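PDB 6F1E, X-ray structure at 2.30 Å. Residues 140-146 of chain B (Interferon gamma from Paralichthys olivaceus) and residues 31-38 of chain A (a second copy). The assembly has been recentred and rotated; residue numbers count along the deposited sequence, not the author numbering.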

ATOM      1  N   GLN B 140       4.258  19.323 -10.054  1.00 66.53           N
ATOM      2  CA  GLN B 140       5.505  19.725 -10.749  1.00 70.08           C
ATOM      3  C   GLN B 140       6.715  19.196 -10.004  1.00 67.25           C
ATOM      4  O   GLN B 140       7.583  18.537 -10.588  1.00 57.69           O
ATOM      5  CB  GLN B 140       5.588  21.244 -10.880  1.00 79.30           C
ATOM      6  CG  GLN B 140       6.340  21.709 -12.114  1.00 94.33           C
ATOM      7  CD  GLN B 140       6.237  23.213 -12.313  1.00106.83           C
ATOM      8  OE1 GLN B 140       5.126  23.766 -12.444  1.00115.77           O
ATOM      9  NE2 GLN B 140       7.389  23.887 -12.322  1.00 99.97           N
ATOM     10  N   TRP B 141       6.731  19.448  -8.695  1.00 61.66           N
ATOM     11  CA  TRP B 141       7.791  18.946  -7.867  1.00 64.42           C
ATOM     12  C   TRP B 141       7.801  17.407  -7.899  1.00 66.60           C
ATOM     13  O   TRP B 141       8.864  16.781  -8.046  1.00 60.15           O
ATOM     14  CB  TRP B 141       7.656  19.450  -6.431  1.00 64.51           C
ATOM     15  CG  TRP B 141       8.854  19.141  -5.670  1.00 71.54           C
ATOM     16  CD1 TRP B 141       9.965  19.928  -5.530  1.00 70.97           C
ATOM     17  CD2 TRP B 141       9.133  17.910  -4.986  1.00 76.05           C
ATOM     18  NE1 TRP B 141      10.906  19.271  -4.767  1.00 70.94           N
ATOM     19  CE2 TRP B 141      10.428  18.032  -4.425  1.00 70.08           C
ATOM     20  CE3 TRP B 141       8.405  16.724  -4.778  1.00 76.79           C
ATOM     21  CZ2 TRP B 141      11.013  17.020  -3.667  1.00 66.93           C
ATOM     22  CZ3 TRP B 141       8.990  15.703  -4.028  1.00 79.25           C
ATOM     23  CH2 TRP B 141      10.288  15.858  -3.489  1.00 77.17           C
ATOM     24  N   MET B 142       6.620  16.804  -7.758  1.00 61.57           N
ATOM     25  CA  MET B 142       6.531  15.355  -7.684  1.00 54.89           C
ATOM     26  C   MET B 142       7.055  14.704  -8.966  1.00 54.03           C
ATOM     27  O   MET B 142       7.813  13.716  -8.899  1.00 55.24           O
ATOM     28  CB  MET B 142       5.120  14.919  -7.311  1.00 55.85           C
ATOM     29  CG  MET B 142       4.778  15.191  -5.830  1.00 53.96           C
ATOM     30  SD  MET B 142       5.662  14.042  -4.760  1.00 56.87           S
ATOM     31  CE  MET B 142       5.431  14.694  -3.113  1.00 62.38           C
ATOM     32  N   TYR B 143       6.752  15.291 -10.120  1.00 53.00           N
ATOM     33  CA  TYR B 143       7.239  14.735 -11.403  1.00 56.50           C
ATOM     34  C   TYR B 143       8.725  14.997 -11.633  1.00 59.37           C
ATOM     35  O   TYR B 143       9.395  14.154 -12.230  1.00 58.94           O
ATOM     36  CB  TYR B 143       6.436  15.286 -12.557  1.00 52.20           C
ATOM     37  CG  TYR B 143       6.594  14.573 -13.886  1.00 56.76           C
ATOM     38  CD1 TYR B 143       7.507  15.002 -14.822  1.00 59.81           C
ATOM     39  CD2 TYR B 143       5.734  13.542 -14.257  1.00 62.55           C
ATOM     40  CE1 TYR B 143       7.624  14.381 -16.072  1.00 61.64           C
ATOM     41  CE2 TYR B 143       5.814  12.939 -15.507  1.00 61.92           C
ATOM     42  CZ  TYR B 143       6.766  13.363 -16.419  1.00 67.44           C
ATOM     43  OH  TYR B 143       6.871  12.749 -17.667  1.00 79.67           O
ATOM     44  N   GLU B 144       9.240  16.142 -11.166  1.00 60.61           N
ATOM     45  CA  GLU B 144      10.707  16.375 -11.144  1.00 66.12           C
ATOM     46  C   GLU B 144      11.368  15.229 -10.375  1.00 57.27           C
ATOM     47  O   GLU B 144      12.198  14.520 -10.925  1.00 63.19           O
ATOM     48  CB  GLU B 144      11.071  17.724 -10.483  1.00 85.04           C
ATOM     49  CG  GLU B 144      12.057  18.612 -11.258  1.00105.30           C
ATOM     50  CD  GLU B 144      13.414  18.787 -10.563  1.00119.16           C
ATOM     51  OE1 GLU B 144      14.287  17.887 -10.697  1.00111.24           O
ATOM     52  OE2 GLU B 144      13.610  19.840  -9.896  1.00111.10           O
ATOM     53  N   GLU B 145      10.931  15.014  -9.132  1.00 57.45           N
ATOM     54  CA  GLU B 145      11.524  14.035  -8.223  1.00 59.37           C
ATOM     55  C   GLU B 145      11.464  12.627  -8.790  1.00 64.85           C
ATOM     56  O   GLU B 145      12.486  11.957  -8.856  1.00 67.57           O
ATOM     57  CB  GLU B 145      10.826  14.100  -6.860  1.00 66.73           C
ATOM     58  CG  GLU B 145      11.343  13.161  -5.774  1.00 74.30           C
ATOM     59  CD  GLU B 145      12.788  13.414  -5.344  1.00 75.07           C
ATOM     60  OE1 GLU B 145      13.486  14.211  -5.995  1.00 66.78           O
ATOM     61  OE2 GLU B 145      13.230  12.793  -4.340  1.00 76.68           O
ATOM     62  N   ALA B 146      10.280  12.201  -9.237  1.00 60.68           N
ATOM     63  CA  ALA B 146      10.124  10.895  -9.857  1.00 54.86           C
ATOM     64  C   ALA B 146      11.068  10.692 -11.026  1.00 56.51           C
ATOM     65  O   ALA B 146      11.784   9.681 -11.073  1.00 59.17           O
ATOM     66  CB  ALA B 146       8.691  10.680 -10.306  1.00 58.15           C
TER
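Chain A, residues 31-38: VFPKEPLS

This is a small contact, 298 Å² with both sides summed, in which an irregular, turn-containing segment of chain A lies along one side of a chain B helix, held by a lysine over a tryptophan face and by apolar packing, with no hydrogen bond across it. The chain B side is helical and continues beyond both ends of the stretch, with a kink where the N atoms of Gln B140 and Trp B141 have no bond to the turn before; the backbone bonds from Glu B144 N to Gln B140 O (3.0 Å), Glu B145 N to Trp B141 O (2.9 Å) and Ala B146 N to Met B142 O (2.9 Å) are those of a helix. Chain A has no regular helix or strand. It runs extended through Phe A32 and Pro A33, then folds into a type I beta turn from Lys A34 to Leu A37, closed by Leu A37 N to Lys A34 O at 3.1 Å.

The two segments progress in the same sense: Met B142 CA is nearest Phe A32 CA at 8.7 Å, and Glu B145 CA is nearest Leu A37 CA at 9.3 Å. Three helix residues do the work, Trp B141, Met B142 and Glu B145; Tyr B143 and Glu B144 lie out of reach of this segment.

The most specific element is Lys A34. Its CA-to-CB bond points sideways, but an m rotamer at chi1 followed by three t angles extends the chain to the indole. There Lys A34 NZ stands 3.5 Å from the centroid of the five-membered ring of Trp B141, only 7° off the ring normal, a cation-pi contact; the closest atom pair is Trp B141 CE2 to Lys A34 NZ at 3.6 Å. One carbon back, Lys A34 CE makes a CH-pi contact 3.8 Å from the centroid of the six-membered ring of Trp B141, so the end of the lysine spans both rings of the indole.

Met B142 supplies the apolar centre. Its CA-to-CB bond also points sideways, yet the m, m, t side chain brings its methyl to chain A: Met B142 CE lies 3.7 Å from Phe A32 CB, 3.9 Å from Pro A33 O and 4.2 Å from Lys A34 CG. One methyl thus touches three successive residues. The CA-to-CB bond of Pro A33 points away, and its nearest atom to the methionine is the backbone O.

At the end of the turn, the CA-to-CB bond of Leu A37 points toward the helix, and Leu A37 CG lies 4.1 Å from Glu B145 OE2. This is packing against a carboxylate, not a polar bond. The rule to read here is that long side chains can bridge widely spaced backbones, with the lysine end lying over the aromatic face.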

ATOM      1  N   VAL A  31      -1.240  17.392   0.051  1.00 64.22           N
ATOM      2  CA  VAL A  31      -1.851  16.127  -0.354  1.00 68.40           C
ATOM      3  C   VAL A  31      -0.834  14.961  -0.176  1.00 71.06           C
ATOM      4  O   VAL A  31      -1.130  13.936   0.430  1.00 61.52           O
ATOM      5  CB  VAL A  31      -2.369  16.203  -1.805  1.00 69.66           C
ATOM      6  CG1 VAL A  31      -3.010  14.867  -2.211  1.00 68.59           C
ATOM      7  CG2 VAL A  31      -3.372  17.353  -1.964  1.00 68.92           C
ATOM      8  N   PHE A  32       0.371  15.176  -0.695  1.00 70.23           N
ATOM      9  CA  PHE A  32       1.440  14.199  -0.730  1.00 62.02           C
ATOM     10  C   PHE A  32       2.593  14.648   0.176  1.00 74.32           C
ATOM     11  O   PHE A  32       3.228  15.695  -0.073  1.00 69.02           O
ATOM     12  CB  PHE A  32       1.923  14.058  -2.161  1.00 56.15           C
ATOM     13  CG  PHE A  32       0.857  13.576  -3.095  1.00 51.99           C
ATOM     14  CD1 PHE A  32       0.295  12.326  -2.926  1.00 55.21           C
ATOM     15  CD2 PHE A  32       0.411  14.352  -4.114  1.00 53.12           C
ATOM     16  CE1 PHE A  32      -0.691  11.837  -3.767  1.00 56.06           C
ATOM     17  CE2 PHE A  32      -0.575  13.874  -4.977  1.00 61.55           C
ATOM     18  CZ  PHE A  32      -1.132  12.616  -4.796  1.00 58.75           C
ATOM     19  N   PRO A  33       2.835  13.892   1.260  1.00 79.63           N
ATOM     20  CA  PRO A  33       4.041  14.027   2.078  1.00 76.64           C
ATOM     21  C   PRO A  33       5.337  13.917   1.304  1.00 78.16           C
ATOM     22  O   PRO A  33       5.449  13.031   0.467  1.00 73.22           O
ATOM     23  CB  PRO A  33       3.958  12.797   3.010  1.00 84.78           C
ATOM     24  CG  PRO A  33       2.780  11.977   2.543  1.00 86.49           C
ATOM     25  CD  PRO A  33       1.871  12.983   1.915  1.00 84.72           C
ATOM     26  N   LYS A  34       6.310  14.777   1.602  1.00 79.54           N
ATOM     27  CA  LYS A  34       7.697  14.566   1.158  1.00 85.18           C
ATOM     28  C   LYS A  34       8.541  13.748   2.142  1.00 93.08           C
ATOM     29  O   LYS A  34       9.673  13.389   1.820  1.00 95.33           O
ATOM     30  CB  LYS A  34       8.406  15.887   0.889  1.00 85.99           C
ATOM     31  CG  LYS A  34       7.775  16.709  -0.214  1.00 94.12           C
ATOM     32  CD  LYS A  34       8.609  17.943  -0.525  1.00 99.48           C
ATOM     33  CE  LYS A  34       7.915  18.838  -1.545  1.00101.43           C
ATOM     34  NZ  LYS A  34       8.795  19.972  -1.940  1.00102.76           N
ATOM     35  N   GLU A  35       7.990  13.434   3.318  1.00113.25           N
ATOM     36  CA  GLU A  35       8.734  12.730   4.389  1.00122.69           C
ATOM     37  C   GLU A  35       9.239  11.333   3.954  1.00117.46           C
ATOM     38  O   GLU A  35      10.383  10.969   4.265  1.00110.64           O
ATOM     39  CB  GLU A  35       7.899  12.609   5.696  1.00129.37           C
ATOM     40  CG  GLU A  35       7.357  13.920   6.290  1.00135.16           C
ATOM     41  CD  GLU A  35       6.043  13.751   7.066  1.00138.97           C
ATOM     42  OE1 GLU A  35       5.102  13.072   6.564  1.00124.51           O
ATOM     43  OE2 GLU A  35       5.946  14.324   8.180  1.00124.55           O
ATOM     44  N   PRO A  36       8.402  10.557   3.220  1.00104.08           N
ATOM     45  CA  PRO A  36       8.868   9.238   2.812  1.00101.18           C
ATOM     46  C   PRO A  36       9.902   9.208   1.694  1.00 96.85           C
ATOM     47  O   PRO A  36      10.283   8.108   1.286  1.00 91.09           O
ATOM     48  CB  PRO A  36       7.578   8.528   2.373  1.00107.00           C
ATOM     49  CG  PRO A  36       6.481   9.253   3.085  1.00102.17           C
ATOM     50  CD  PRO A  36       6.947  10.676   3.006  1.00104.96           C
ATOM     51  N   LEU A  37      10.354  10.376   1.214  1.00106.57           N
ATOM     52  CA  LEU A  37      11.549  10.478   0.345  1.00116.82           C
ATOM     53  C   LEU A  37      12.840  10.690   1.158  1.00114.81           C
ATOM     54  O   LEU A  37      13.639  11.594   0.890  1.00107.81           O
ATOM     55  CB  LEU A  37      11.398  11.574  -0.733  1.00115.56           C
ATOM     56  CG  LEU A  37      10.278  11.455  -1.776  1.00116.92           C
ATOM     57  CD1 LEU A  37      10.042  10.016  -2.218  1.00121.23           C
ATOM     58  CD2 LEU A  37       8.979  12.045  -1.263  1.00121.78           C
ATOM     59  N   SER A  38      13.021   9.836   2.155  1.00118.10           N
ATOM     60  CA  SER A  38      14.307   9.612   2.788  1.00128.05           C
ATOM     61  C   SER A  38      14.514   8.097   2.806  1.00132.42           C
ATOM     62  O   SER A  38      13.673   7.339   2.306  1.00140.34           O
ATOM     63  CB  SER A  38      14.305  10.198   4.195  1.00123.14           C
ATOM     64  OG  SER A  38      13.826  11.527   4.150  1.00115.08           O
TER